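Local coordinates for protein malate dehydrogenase (Pyrococcus horikoshii, PDB 1V9N) that catalyses the NAD(+)-dependent oxidation of (S)-malate to oxaloacetate, working as a homodimer of the LDH2/MDH2 oxidoreductase family, at residues M1-G5 with L328-R333; A174-D178 with F296-S301; I304-K308 with I319-E324. All coordinates share one frame. Numbering follows the deposited sequence.

Contact 1. Residues M1-G5 with L328-R333; sequences MFEKG and LTMETR. With NDP (NADPH dihydro-nicotinamide-adenine-dinucleotide phosphate), chain B.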
loop_
_atom_site.group_PDB
_atom_site.type_symbol
_atom_site.label_atom_id
_atom_site.label_comp_id
_atom_site.label_asym_id
_atom_site.label_seq_id
_atom_site.Cartn_x
_atom_site.Cartn_y
_atom_site.Cartn_z
HETATM N N MSE A 1 -27.959 -14.670 -10.703
HETATM C CA MSE A 1 -27.551 -13.277 -10.357
HETATM C C MSE A 1 -26.098 -13.061 -10.757
HETATM O O MSE A 1 -25.555 -13.810 -11.572
HETATM C CB MSE A 1 -27.708 -13.033 -8.852
HETATM C CG MSE A 1 -29.091 -13.337 -8.293
HETATM SE SE MSE A 1 -29.468 -15.229 -8.171
HETATM C CE MSE A 1 -28.953 -15.537 -6.340
ATOM N N PHE A 2 -25.467 -12.039 -10.190
ATOM C CA PHE A 2 -24.073 -11.764 -10.510
ATOM C C PHE A 2 -23.135 -12.735 -9.802
ATOM O O PHE A 2 -23.380 -13.142 -8.668
ATOM C CB PHE A 2 -23.702 -10.325 -10.129
ATOM C CG PHE A 2 -22.252 -10.003 -10.353
ATOM C CD1 PHE A 2 -21.296 -10.322 -9.391
ATOM C CD2 PHE A 2 -21.833 -9.427 -11.548
ATOM C CE1 PHE A 2 -19.947 -10.078 -9.617
ATOM C CE2 PHE A 2 -20.484 -9.178 -11.785
ATOM C CZ PHE A 2 -19.538 -9.506 -10.815
ATOM N N GLU A 3 -22.058 -13.100 -10.488
ATOM C CA GLU A 3 -21.065 -14.007 -9.938
ATOM C C GLU A 3 -19.703 -13.686 -10.562
ATOM O O GLU A 3 -19.565 -13.629 -11.786
ATOM C CB GLU A 3 -21.460 -15.451 -10.233
ATOM C CG GLU A 3 -21.795 -16.290 -9.016
ATOM C CD GLU A 3 -21.667 -17.775 -9.323
ATOM O OE1 GLU A 3 -21.245 -18.087 -10.457
ATOM O OE2 GLU A 3 -21.980 -18.614 -8.450
ATOM N N LYS A 4 -18.704 -13.482 -9.705
ATOM C CA LYS A 4 -17.348 -13.131 -10.128
ATOM C C LYS A 4 -16.644 -14.047 -11.122
ATOM O O LYS A 4 -16.001 -13.570 -12.059
ATOM C CB LYS A 4 -16.447 -12.958 -8.899
ATOM C CG LYS A 4 -16.596 -11.614 -8.203
ATOM C CD LYS A 4 -15.807 -11.560 -6.907
ATOM C CE LYS A 4 -14.324 -11.793 -7.128
ATOM N NZ LYS A 4 -13.571 -11.716 -5.845
ATOM N N GLY A 5 -16.740 -15.352 -10.918
ATOM C CA GLY A 5 -16.072 -16.263 -11.825
ATOM C C GLY A 5 -17.005 -16.870 -12.852
ATOM O O GLY A 5 -18.191 -16.545 -12.894
ATOM N N LEU A 328 -21.553 -9.214 -3.881
ATOM C CA LEU A 328 -22.638 -9.613 -4.774
ATOM C C LEU A 328 -22.515 -11.103 -5.073
ATOM O O LEU A 328 -23.504 -11.837 -5.057
ATOM C CB LEU A 328 -22.578 -8.817 -6.081
ATOM C CG LEU A 328 -23.529 -7.622 -6.193
ATOM C CD1 LEU A 328 -23.347 -6.696 -5.009
ATOM C CD2 LEU A 328 -23.264 -6.891 -7.502
ATOM N N THR A 329 -21.293 -11.542 -5.352
ATOM C CA THR A 329 -21.041 -12.949 -5.627
ATOM C C THR A 329 -21.484 -13.771 -4.421
ATOM O O THR A 329 -22.115 -14.817 -4.569
ATOM C CB THR A 329 -19.555 -13.206 -5.884
ATOM O OG1 THR A 329 -19.146 -12.491 -7.056
ATOM C CG2 THR A 329 -19.298 -14.696 -6.086
HETATM N N MSE A 330 -21.157 -13.287 -3.226
HETATM C CA MSE A 330 -21.535 -13.970 -1.997
HETATM C C MSE A 330 -23.054 -14.068 -1.907
HETATM O O MSE A 330 -23.608 -15.154 -1.743
HETATM C CB MSE A 330 -20.997 -13.213 -0.779
HETATM C CG MSE A 330 -21.556 -13.694 0.554
HETATM SE SE MSE A 330 -20.791 -12.806 2.106
HETATM C CE MSE A 330 -21.984 -11.597 2.966
ATOM N N GLU A 331 -23.716 -12.920 -2.014
ATOM C CA GLU A 331 -25.169 -12.842 -1.943
ATOM C C GLU A 331 -25.811 -13.909 -2.828
ATOM O O GLU A 331 -26.742 -14.602 -2.418
ATOM C CB GLU A 331 -25.626 -11.448 -2.383
ATOM C CG GLU A 331 -27.093 -11.147 -2.133
ATOM C CD GLU A 331 -27.490 -9.773 -2.644
ATOM O OE1 GLU A 331 -27.483 -9.574 -3.879
ATOM O OE2 GLU A 331 -27.800 -8.891 -1.814
ATOM N N THR A 332 -25.294 -14.036 -4.042
ATOM C CA THR A 332 -25.797 -15.012 -4.997
ATOM C C THR A 332 -25.630 -16.445 -4.494
ATOM O O THR A 332 -26.604 -17.187 -4.340
ATOM C CB THR A 332 -25.064 -14.884 -6.347
ATOM O OG1 THR A 332 -25.384 -13.624 -6.948
ATOM C CG2 THR A 332 -25.462 -16.013 -7.286
ATOM N N ARG A 333 -24.382 -16.821 -4.237
ATOM C CA ARG A 333 -24.057 -18.163 -3.781
ATOM C C ARG A 333 -24.672 -18.574 -2.447
ATOM O O ARG A 333 -24.675 -19.755 -2.103
ATOM C CB ARG A 333 -22.537 -18.320 -3.746
ATOM C CG ARG A 333 -21.914 -18.097 -5.108
ATOM C CD ARG A 333 -20.414 -18.255 -5.101
ATOM N NE ARG A 333 -19.881 -18.207 -6.459
ATOM C CZ ARG A 333 -18.598 -18.349 -6.760
ATOM N NH1 ARG A 333 -17.709 -18.548 -5.794
ATOM N NH2 ARG A 333 -18.201 -18.297 -8.024
HETATM P PA NDP B . -8.388 -9.396 -7.388
HETATM O O1A NDP B . -9.394 -10.425 -7.496
HETATM O O2A NDP B . -7.659 -8.827 -8.575
HETATM O O5B NDP B . -9.063 -8.163 -6.542
HETATM C C5B NDP B . -8.316 -6.974 -6.223
HETATM C C4B NDP B . -9.276 -6.090 -5.404
HETATM O O4B NDP B . -9.880 -5.216 -6.374
HETATM C C3B NDP B . -10.412 -6.750 -4.673
HETATM O O3B NDP B . -10.595 -6.049 -3.406
HETATM C C2B NDP B . -11.618 -6.613 -5.532
HETATM O O2B NDP B . -12.904 -6.655 -4.889
HETATM C C1B NDP B . -11.296 -5.347 -6.265
HETATM N N9A NDP B . -11.800 -5.279 -7.664
HETATM C C8A NDP B . -11.875 -6.304 -8.650
HETATM N N7A NDP B . -12.361 -5.839 -9.778
HETATM C C5A NDP B . -12.618 -4.514 -9.576
HETATM C C6A NDP B . -13.135 -3.450 -10.382
HETATM N N6A NDP B . -13.484 -3.678 -11.653
HETATM N N1A NDP B . -13.269 -2.186 -9.848
HETATM C C2A NDP B . -12.910 -1.940 -8.546
HETATM N N3A NDP B . -12.409 -2.872 -7.709
HETATM C C4A NDP B . -12.286 -4.151 -8.286
HETATM O O3 NDP B . -7.262 -9.735 -6.344
HETATM P PN NDP B . -6.098 -10.796 -6.153
HETATM O O1N NDP B . -4.869 -10.010 -6.100
HETATM O O2N NDP B . -6.292 -11.719 -7.323
HETATM O O5D NDP B . -6.508 -11.448 -4.761
HETATM C C5D NDP B . -6.483 -12.884 -4.526
HETATM C C4D NDP B . -6.934 -13.211 -3.051
HETATM O O4D NDP B . -5.935 -14.051 -2.501
HETATM C C3D NDP B . -7.051 -12.018 -2.069
HETATM O O3D NDP B . -8.234 -12.207 -1.282
HETATM C C2D NDP B . -5.766 -12.030 -1.260
HETATM O O2D NDP B . -5.953 -11.468 0.022
HETATM C C1D NDP B . -5.424 -13.543 -1.268
HETATM N N1N NDP B . -3.967 -13.839 -1.197
HETATM C C2N NDP B . -3.515 -14.508 -0.026
HETATM C C3N NDP B . -2.093 -14.811 0.048
HETATM C C7N NDP B . -1.565 -15.508 1.225
HETATM O O7N NDP B . -0.372 -15.806 1.357
HETATM N N7N NDP B . -2.395 -15.860 2.245
HETATM C C4N NDP B . -1.260 -14.427 -1.047
HETATM C C5N NDP B . -1.723 -13.769 -2.178
HETATM C C6N NDP B . -3.082 -13.475 -2.262
HETATM P P2B NDP B . -13.859 -7.879 -4.835
HETATM O O1X NDP B . -15.172 -7.257 -5.070
HETATM O O2X NDP B . -13.790 -8.519 -3.486
HETATM O O3X NDP B . -13.490 -8.872 -5.932
#
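A salt bridge and two hydrogen bonds tie the N-terminal tail to one side of helix 324-336. Glu3 OE2 meets Arg333 NE at 2.9 Å, near the plane of the guanidinium; the same carboxylate also pairs with Arg13. Thr332 OG1 donates to the carbonyl Phe2 O at 2.7 Å, and one helical turn earlier Thr329 OG1 accepts from the backbone Lys4 N at 2.9 Å. Two threonines three residues apart thus hold one carbonyl and one amide of the irregular tail. The Lys4 side chain starts beside Thr329, Lys4 CG 2.9 Å from Thr329 OG1, and its far end then leads away, NZ donating to O3X of the NADPH 2'-phosphate at 2.8 Å and to the carbonyl of Arg50. The Phe2 ring packs against Leu328, CD1 3.9 Å from Leu328 CB, and turns its edge to Thr329, CE1 standing 3.6 Å from OG1; beyond, it meets the ring of Trp320. Selenomethionine Met1 brings CB to 3.1 Å from Thr332 OG1, while the aliphatic part of Glu3 lies along both threonine methyls. Because Lys4 N is bonded to the helix while Lys4 NZ reaches the phosphate, docking of the tail and binding of the dinucleotide are joined through one residue.

Contact 2. Residues A174-D178 with F296-S301; sequences APTKD and FKEKIS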
loop_
_atom_site.group_PDB
_atom_site.type_symbol
_atom_site.label_atom_id
_atom_site.label_comp_id
_atom_site.label_asym_id
_atom_site.label_seq_id
_atom_site.Cartn_x
_atom_site.Cartn_y
_atom_site.Cartn_z
ATOM N N ALA A 174 -13.208 -0.701 5.411
ATOM C CA ALA A 174 -13.729 0.443 6.143
ATOM C C ALA A 174 -15.250 0.362 6.116
ATOM O O ALA A 174 -15.833 -0.055 5.120
ATOM C CB ALA A 174 -13.262 1.737 5.497
ATOM N N PRO A 175 -15.912 0.742 7.216
ATOM C CA PRO A 175 -17.375 0.682 7.225
ATOM C C PRO A 175 -17.986 1.807 6.381
ATOM O O PRO A 175 -17.380 2.869 6.214
ATOM C CB PRO A 175 -17.715 0.817 8.708
ATOM C CG PRO A 175 -16.627 1.706 9.215
ATOM C CD PRO A 175 -15.389 1.168 8.529
ATOM N N THR A 176 -19.173 1.557 5.832
ATOM C CA THR A 176 -19.873 2.560 5.034
ATOM C C THR A 176 -21.341 2.561 5.467
ATOM O O THR A 176 -21.715 1.872 6.424
ATOM C CB THR A 176 -19.818 2.247 3.516
ATOM O OG1 THR A 176 -20.759 1.215 3.209
ATOM C CG2 THR A 176 -18.416 1.786 3.099
ATOM N N LYS A 177 -22.168 3.339 4.774
ATOM C CA LYS A 177 -23.592 3.382 5.086
ATOM C C LYS A 177 -24.203 2.024 4.742
ATOM O O LYS A 177 -25.236 1.641 5.289
ATOM C CB LYS A 177 -24.293 4.474 4.269
ATOM C CG LYS A 177 -23.800 5.896 4.532
ATOM C CD LYS A 177 -24.282 6.437 5.870
ATOM C CE LYS A 177 -25.802 6.565 5.904
ATOM N NZ LYS A 177 -26.328 7.441 4.809
ATOM N N ASP A 178 -23.556 1.298 3.831
ATOM C CA ASP A 178 -24.040 -0.010 3.406
ATOM C C ASP A 178 -23.002 -1.088 3.718
ATOM O O ASP A 178 -22.607 -1.247 4.868
ATOM C CB ASP A 178 -24.355 0.025 1.910
ATOM C CG ASP A 178 -25.233 1.215 1.531
ATOM O OD1 ASP A 178 -26.337 1.346 2.101
ATOM O OD2 ASP A 178 -24.817 2.024 0.673
ATOM N N PHE A 296 -18.197 9.710 9.157
ATOM C CA PHE A 296 -17.262 8.959 8.334
ATOM C C PHE A 296 -18.047 8.153 7.294
ATOM O O PHE A 296 -17.757 8.212 6.101
ATOM C CB PHE A 296 -16.449 7.992 9.207
ATOM C CG PHE A 296 -15.452 7.171 8.432
ATOM C CD1 PHE A 296 -14.145 7.611 8.275
ATOM C CD2 PHE A 296 -15.830 5.971 7.838
ATOM C CE1 PHE A 296 -13.219 6.870 7.534
ATOM C CE2 PHE A 296 -14.917 5.220 7.095
ATOM C CZ PHE A 296 -13.607 5.673 6.943
ATOM N N LYS A 297 -19.042 7.398 7.756
ATOM C CA LYS A 297 -19.842 6.566 6.858
ATOM C C LYS A 297 -20.542 7.383 5.786
ATOM O O LYS A 297 -20.573 6.992 4.619
ATOM C CB LYS A 297 -20.881 5.765 7.643
ATOM C CG LYS A 297 -20.299 4.721 8.578
ATOM C CD LYS A 297 -21.425 3.954 9.252
ATOM C CE LYS A 297 -20.899 2.901 10.209
ATOM N NZ LYS A 297 -22.019 2.198 10.902
ATOM N N GLU A 298 -21.105 8.517 6.182
ATOM C CA GLU A 298 -21.783 9.374 5.223
ATOM C C GLU A 298 -20.796 9.829 4.149
ATOM O O GLU A 298 -21.043 9.664 2.961
ATOM C CB GLU A 298 -22.371 10.599 5.928
ATOM C CG GLU A 298 -23.301 11.420 5.062
ATOM C CD GLU A 298 -24.511 10.628 4.602
ATOM O OE1 GLU A 298 -25.250 10.106 5.466
ATOM O OE2 GLU A 298 -24.723 10.528 3.375
ATOM N N LYS A 299 -19.666 10.383 4.573
ATOM C CA LYS A 299 -18.675 10.867 3.625
ATOM C C LYS A 299 -18.081 9.818 2.690
ATOM O O LYS A 299 -17.942 10.067 1.488
ATOM C CB LYS A 299 -17.555 11.596 4.368
ATOM C CG LYS A 299 -18.011 12.887 5.030
ATOM C CD LYS A 299 -18.642 13.825 4.012
ATOM C CE LYS A 299 -19.056 15.138 4.651
ATOM N NZ LYS A 299 -19.645 16.063 3.636
ATOM N N ILE A 300 -17.729 8.650 3.217
ATOM C CA ILE A 300 -17.141 7.624 2.360
ATOM C C ILE A 300 -18.159 7.077 1.363
ATOM O O ILE A 300 -17.817 6.806 0.212
ATOM C CB ILE A 300 -16.528 6.455 3.179
ATOM C CG1 ILE A 300 -15.607 5.636 2.273
ATOM C CG2 ILE A 300 -17.627 5.572 3.769
ATOM C CD1 ILE A 300 -14.819 4.540 2.992
ATOM N N SER A 301 -19.406 6.923 1.798
ATOM C CA SER A 301 -20.458 6.424 0.915
ATOM C C SER A 301 -20.747 7.434 -0.184
ATOM O O SER A 301 -21.077 7.057 -1.307
ATOM C CB SER A 301 -21.739 6.139 1.700
ATOM O OG SER A 301 -21.620 4.946 2.448
HETATM O O HOH W 1 -22.385 3.220 0.379
#
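Hydrogen bonding centres on Ser301, whose OG accepts from Lys177 N at 2.9 Å and stands 2.8 Å from a water that donates to Asp178 OD2 (2.7 Å). Asp178 N donates to Thr176 OG1 at 2.9 Å, an ST turn in the loop of the beta hairpin formed by strands 170-174 and 181-185; Thr176 OG1 is also bonded to Lys179 O. The one salt bridge runs from Lys177 NZ to Glu298 OE1 at 2.9 Å, the lysine curling (chi1 to chi4 all m) past Lys297, its CG 3.4 Å from Lys297 O. Apolar contacts gather at the strand end: Ala174 CB lies 4.2 Å from Phe296 CE2 and 4.1 Å from Ile300 CD1. Lys297 lies along the loop, its CD 3.5 Å from Thr176 O and its CE 4.1 Å from Pro175 CB. Phe296 and Ile300 also pack on Ile258 and Ile254 of the second subunit. The contact thus grades from apolar, where strand end, helix and subunit interface meet, to charged and hydrated at exposed Lys177 and Asp178.

Contact 3. Residues I304-K308 with I319-E324; sequences IEEIK and IWIHGE. With NDP (NADPH dihydro-nicotinamide-adenine-dinucleotide phosphate), chain B.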
loop_
_atom_site.group_PDB
_atom_site.type_symbol
_atom_site.label_atom_id
_atom_site.label_comp_id
_atom_site.label_asym_id
_atom_site.label_seq_id
_atom_site.Cartn_x
_atom_site.Cartn_y
_atom_site.Cartn_z
ATOM N N ILE A 304 -17.976 7.010 -2.679
ATOM C CA ILE A 304 -18.207 5.799 -3.455
ATOM C C ILE A 304 -19.293 6.026 -4.509
ATOM O O ILE A 304 -19.132 5.645 -5.668
ATOM C CB ILE A 304 -18.625 4.627 -2.539
ATOM C CG1 ILE A 304 -17.470 4.272 -1.589
ATOM C CG2 ILE A 304 -19.023 3.417 -3.385
ATOM C CD1 ILE A 304 -17.854 3.303 -0.494
ATOM N N GLU A 305 -20.392 6.652 -4.106
ATOM C CA GLU A 305 -21.485 6.916 -5.036
ATOM C C GLU A 305 -21.038 7.820 -6.185
ATOM O O GLU A 305 -21.381 7.585 -7.343
ATOM C CB GLU A 305 -22.670 7.553 -4.300
ATOM C CG GLU A 305 -23.883 7.766 -5.194
ATOM C CD GLU A 305 -24.287 6.496 -5.924
ATOM O OE1 GLU A 305 -24.705 5.529 -5.249
ATOM O OE2 GLU A 305 -24.180 6.461 -7.173
ATOM N N GLU A 306 -20.259 8.845 -5.866
ATOM C CA GLU A 306 -19.776 9.761 -6.886
ATOM C C GLU A 306 -18.768 9.107 -7.821
ATOM O O GLU A 306 -18.696 9.450 -9.001
ATOM C CB GLU A 306 -19.174 11.003 -6.234
ATOM C CG GLU A 306 -20.229 11.899 -5.612
ATOM C CD GLU A 306 -19.644 13.137 -4.977
ATOM O OE1 GLU A 306 -18.816 13.798 -5.637
ATOM O OE2 GLU A 306 -20.017 13.449 -3.825
ATOM N N ILE A 307 -17.991 8.160 -7.306
ATOM C CA ILE A 307 -17.021 7.470 -8.152
ATOM C C ILE A 307 -17.768 6.544 -9.115
ATOM O O ILE A 307 -17.488 6.520 -10.314
ATOM C CB ILE A 307 -16.037 6.615 -7.319
ATOM C CG1 ILE A 307 -15.139 7.519 -6.467
ATOM C CG2 ILE A 307 -15.186 5.745 -8.243
ATOM C CD1 ILE A 307 -14.132 6.751 -5.622
ATOM N N LYS A 308 -18.713 5.779 -8.581
ATOM C CA LYS A 308 -19.485 4.848 -9.395
ATOM C C LYS A 308 -20.283 5.589 -10.457
ATOM O O LYS A 308 -20.366 5.146 -11.604
ATOM C CB LYS A 308 -20.429 4.026 -8.511
ATOM C CG LYS A 308 -19.707 3.098 -7.541
ATOM C CD LYS A 308 -20.661 2.395 -6.592
ATOM C CE LYS A 308 -21.583 1.431 -7.322
ATOM N NZ LYS A 308 -20.841 0.357 -8.043
ATOM N N ILE A 319 -18.730 0.928 -13.100
ATOM C CA ILE A 319 -17.541 1.247 -12.321
ATOM C C ILE A 319 -17.843 0.617 -10.968
ATOM O O ILE A 319 -18.834 0.964 -10.324
ATOM C CB ILE A 319 -17.354 2.772 -12.150
ATOM C CG1 ILE A 319 -17.014 3.406 -13.503
ATOM C CG2 ILE A 319 -16.251 3.048 -11.137
ATOM C CD1 ILE A 319 -16.931 4.919 -13.481
ATOM N N TRP A 320 -17.028 -0.350 -10.571
ATOM C CA TRP A 320 -17.232 -1.027 -9.291
ATOM C C TRP A 320 -16.405 -0.373 -8.189
ATOM O O TRP A 320 -15.468 0.380 -8.463
ATOM C CB TRP A 320 -16.800 -2.495 -9.367
ATOM C CG TRP A 320 -17.499 -3.327 -10.396
ATOM C CD1 TRP A 320 -17.152 -3.477 -11.708
ATOM C CD2 TRP A 320 -18.651 -4.153 -10.186
ATOM N NE1 TRP A 320 -18.013 -4.350 -12.327
ATOM C CE2 TRP A 320 -18.944 -4.777 -11.418
ATOM C CE3 TRP A 320 -19.464 -4.423 -9.079
ATOM C CZ2 TRP A 320 -20.017 -5.663 -11.572
ATOM C CZ3 TRP A 320 -20.534 -5.304 -9.232
ATOM C CH2 TRP A 320 -20.799 -5.912 -10.475
ATOM N N ILE A 321 -16.765 -0.668 -6.944
ATOM C CA ILE A 321 -16.024 -0.180 -5.790
ATOM C C ILE A 321 -15.429 -1.460 -5.212
ATOM O O ILE A 321 -16.045 -2.523 -5.281
ATOM C CB ILE A 321 -16.937 0.508 -4.740
ATOM C CG1 ILE A 321 -16.075 1.156 -3.653
ATOM C CG2 ILE A 321 -17.873 -0.505 -4.100
ATOM C CD1 ILE A 321 -15.114 2.199 -4.184
ATOM N N HIS A 322 -14.229 -1.374 -4.659
ATOM C CA HIS A 322 -13.581 -2.559 -4.120
ATOM C C HIS A 322 -14.390 -3.297 -3.069
ATOM O O HIS A 322 -14.831 -2.723 -2.072
ATOM C CB HIS A 322 -12.198 -2.181 -3.608
ATOM C CG HIS A 322 -11.356 -1.534 -4.659
ATOM N ND1 HIS A 322 -11.603 -0.260 -5.120
ATOM C CD2 HIS A 322 -10.345 -2.019 -5.418
ATOM C CE1 HIS A 322 -10.784 0.011 -6.120
ATOM N NE2 HIS A 322 -10.010 -1.040 -6.321
ATOM N N GLY A 323 -14.598 -4.584 -3.327
ATOM C CA GLY A 323 -15.360 -5.419 -2.419
ATOM C C GLY A 323 -16.768 -5.678 -2.930
ATOM O O GLY A 323 -17.413 -6.644 -2.523
ATOM N N GLU A 324 -17.238 -4.816 -3.828
ATOM C CA GLU A 324 -18.582 -4.933 -4.382
ATOM C C GLU A 324 -18.851 -6.247 -5.119
ATOM O O GLU A 324 -19.831 -6.926 -4.820
ATOM C CB GLU A 324 -18.872 -3.741 -5.300
ATOM C CG GLU A 324 -20.267 -3.735 -5.894
ATOM C CD GLU A 324 -20.621 -2.402 -6.521
ATOM O OE1 GLU A 324 -19.718 -1.745 -7.078
ATOM O OE2 GLU A 324 -21.809 -2.017 -6.464
HETATM P PA NDP B . -8.388 -9.396 -7.388
HETATM O O1A NDP B . -9.394 -10.425 -7.496
HETATM O O2A NDP B . -7.659 -8.827 -8.575
HETATM O O5B NDP B . -9.063 -8.163 -6.542
HETATM C C5B NDP B . -8.316 -6.974 -6.223
HETATM C C4B NDP B . -9.276 -6.090 -5.404
HETATM O O4B NDP B . -9.880 -5.216 -6.374
HETATM C C3B NDP B . -10.412 -6.750 -4.673
HETATM O O3B NDP B . -10.595 -6.049 -3.406
HETATM C C2B NDP B . -11.618 -6.613 -5.532
HETATM O O2B NDP B . -12.904 -6.655 -4.889
HETATM C C1B NDP B . -11.296 -5.347 -6.265
HETATM N N9A NDP B . -11.800 -5.279 -7.664
HETATM C C8A NDP B . -11.875 -6.304 -8.650
HETATM N N7A NDP B . -12.361 -5.839 -9.778
HETATM C C5A NDP B . -12.618 -4.514 -9.576
HETATM C C6A NDP B . -13.135 -3.450 -10.382
HETATM N N6A NDP B . -13.484 -3.678 -11.653
HETATM N N1A NDP B . -13.269 -2.186 -9.848
HETATM C C2A NDP B . -12.910 -1.940 -8.546
HETATM N N3A NDP B . -12.409 -2.872 -7.709
HETATM C C4A NDP B . -12.286 -4.151 -8.286
HETATM O O3 NDP B . -7.262 -9.735 -6.344
HETATM P PN NDP B . -6.098 -10.796 -6.153
HETATM O O1N NDP B . -4.869 -10.010 -6.100
HETATM O O2N NDP B . -6.292 -11.719 -7.323
HETATM O O5D NDP B . -6.508 -11.448 -4.761
HETATM C C5D NDP B . -6.483 -12.884 -4.526
HETATM C C4D NDP B . -6.934 -13.211 -3.051
HETATM O O4D NDP B . -5.935 -14.051 -2.501
HETATM C C3D NDP B . -7.051 -12.018 -2.069
HETATM O O3D NDP B . -8.234 -12.207 -1.282
HETATM C C2D NDP B . -5.766 -12.030 -1.260
HETATM O O2D NDP B . -5.953 -11.468 0.022
HETATM C C1D NDP B . -5.424 -13.543 -1.268
HETATM N N1N NDP B . -3.967 -13.839 -1.197
HETATM C C2N NDP B . -3.515 -14.508 -0.026
HETATM C C3N NDP B . -2.093 -14.811 0.048
HETATM C C7N NDP B . -1.565 -15.508 1.225
HETATM O O7N NDP B . -0.372 -15.806 1.357
HETATM N N7N NDP B . -2.395 -15.860 2.245
HETATM C C4N NDP B . -1.260 -14.427 -1.047
HETATM C C5N NDP B . -1.723 -13.769 -2.178
HETATM C C6N NDP B . -3.082 -13.475 -2.262
HETATM P P2B NDP B . -13.859 -7.879 -4.835
HETATM O O1X NDP B . -15.172 -7.257 -5.070
HETATM O O2X NDP B . -13.790 -8.519 -3.486
HETATM O O3X NDP B . -13.490 -8.872 -5.932
HETATM O O HOH W 2 -21.192 2.166 -12.359
#
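Lys308 folds its side chain over the backbone of Ile319 and Trp320, its NZ 4.1 Å from Trp320 CA. NZ donates to Ile319 O at 3.1 Å and forms a salt bridge with Glu324, 2.6 Å to OE1 and a weak 3.0 Å bond to OE2. Glu324 OE1 also accepts from Ile321 N at 3.1 Å, and OE2 pairs with Arg318, so one carboxylate gathers two cations and a backbone amide. A water spans the ends of the segments, donating to Lys308 O at 3.2 Å and accepting from Ile319 N at 2.9 Å. Four isoleucines pack in two pairs between helix and loop: Ile304 CG2 lies 3.7 Å from Ile321 CG1, and Ile307 CG2 4.1 Å from Ile319 CG2. Segment 319-324 ends the long loop joining helix 293-308 to helix 324-336, entering the latter through a type II turn, Ile321 to Glu324, closed by Glu324 N to Ile321 O at 3.0 Å. Gly323 occupies the N-cap position; at its phi/psi of 103/-21° a CB would jam against the carbonyl O of His322, which explains the glycine, and its N donates to NADPH O2B at 3.1 Å. The other face of the loop borders the adenosine half of the coenzyme: His322 CD2 is 3.2 Å from N3A, which sits over a face of the imidazole, and Trp320 O is 3.5 Å from C2A. The second subunit completes this wall, Tyr246 of that chain bonding to Trp320 O and meeting the His322 ring edge-to-face, while His322 NE2 donates to its His243 O.

Overall arrangement
Helix 293-308 carries contacts 2 and 3 in succession, their centres about 12 Å apart; Thr176 CG2 touches Ile304 CD1 at 3.9 Å, and both contacts border the second subunit. Contacts 1 and 3, with centres about 16 Å apart, meet at Trp320: its CH2 lies 3.5 Å from Phe2 CE2 and its CZ3 3.6 Å from Leu328 CD2. Both reach the NADPH, contact 1 at the 2'-phosphate and contact 3 at the adenine, ribose and phosphate, where helix 324-336 begins. Contact 2 stands back, Ala174's side chain about 12 Å from a bound NADPH, and its centre is about 22 Å from that of contact 1, whose chain loop encloses the other two.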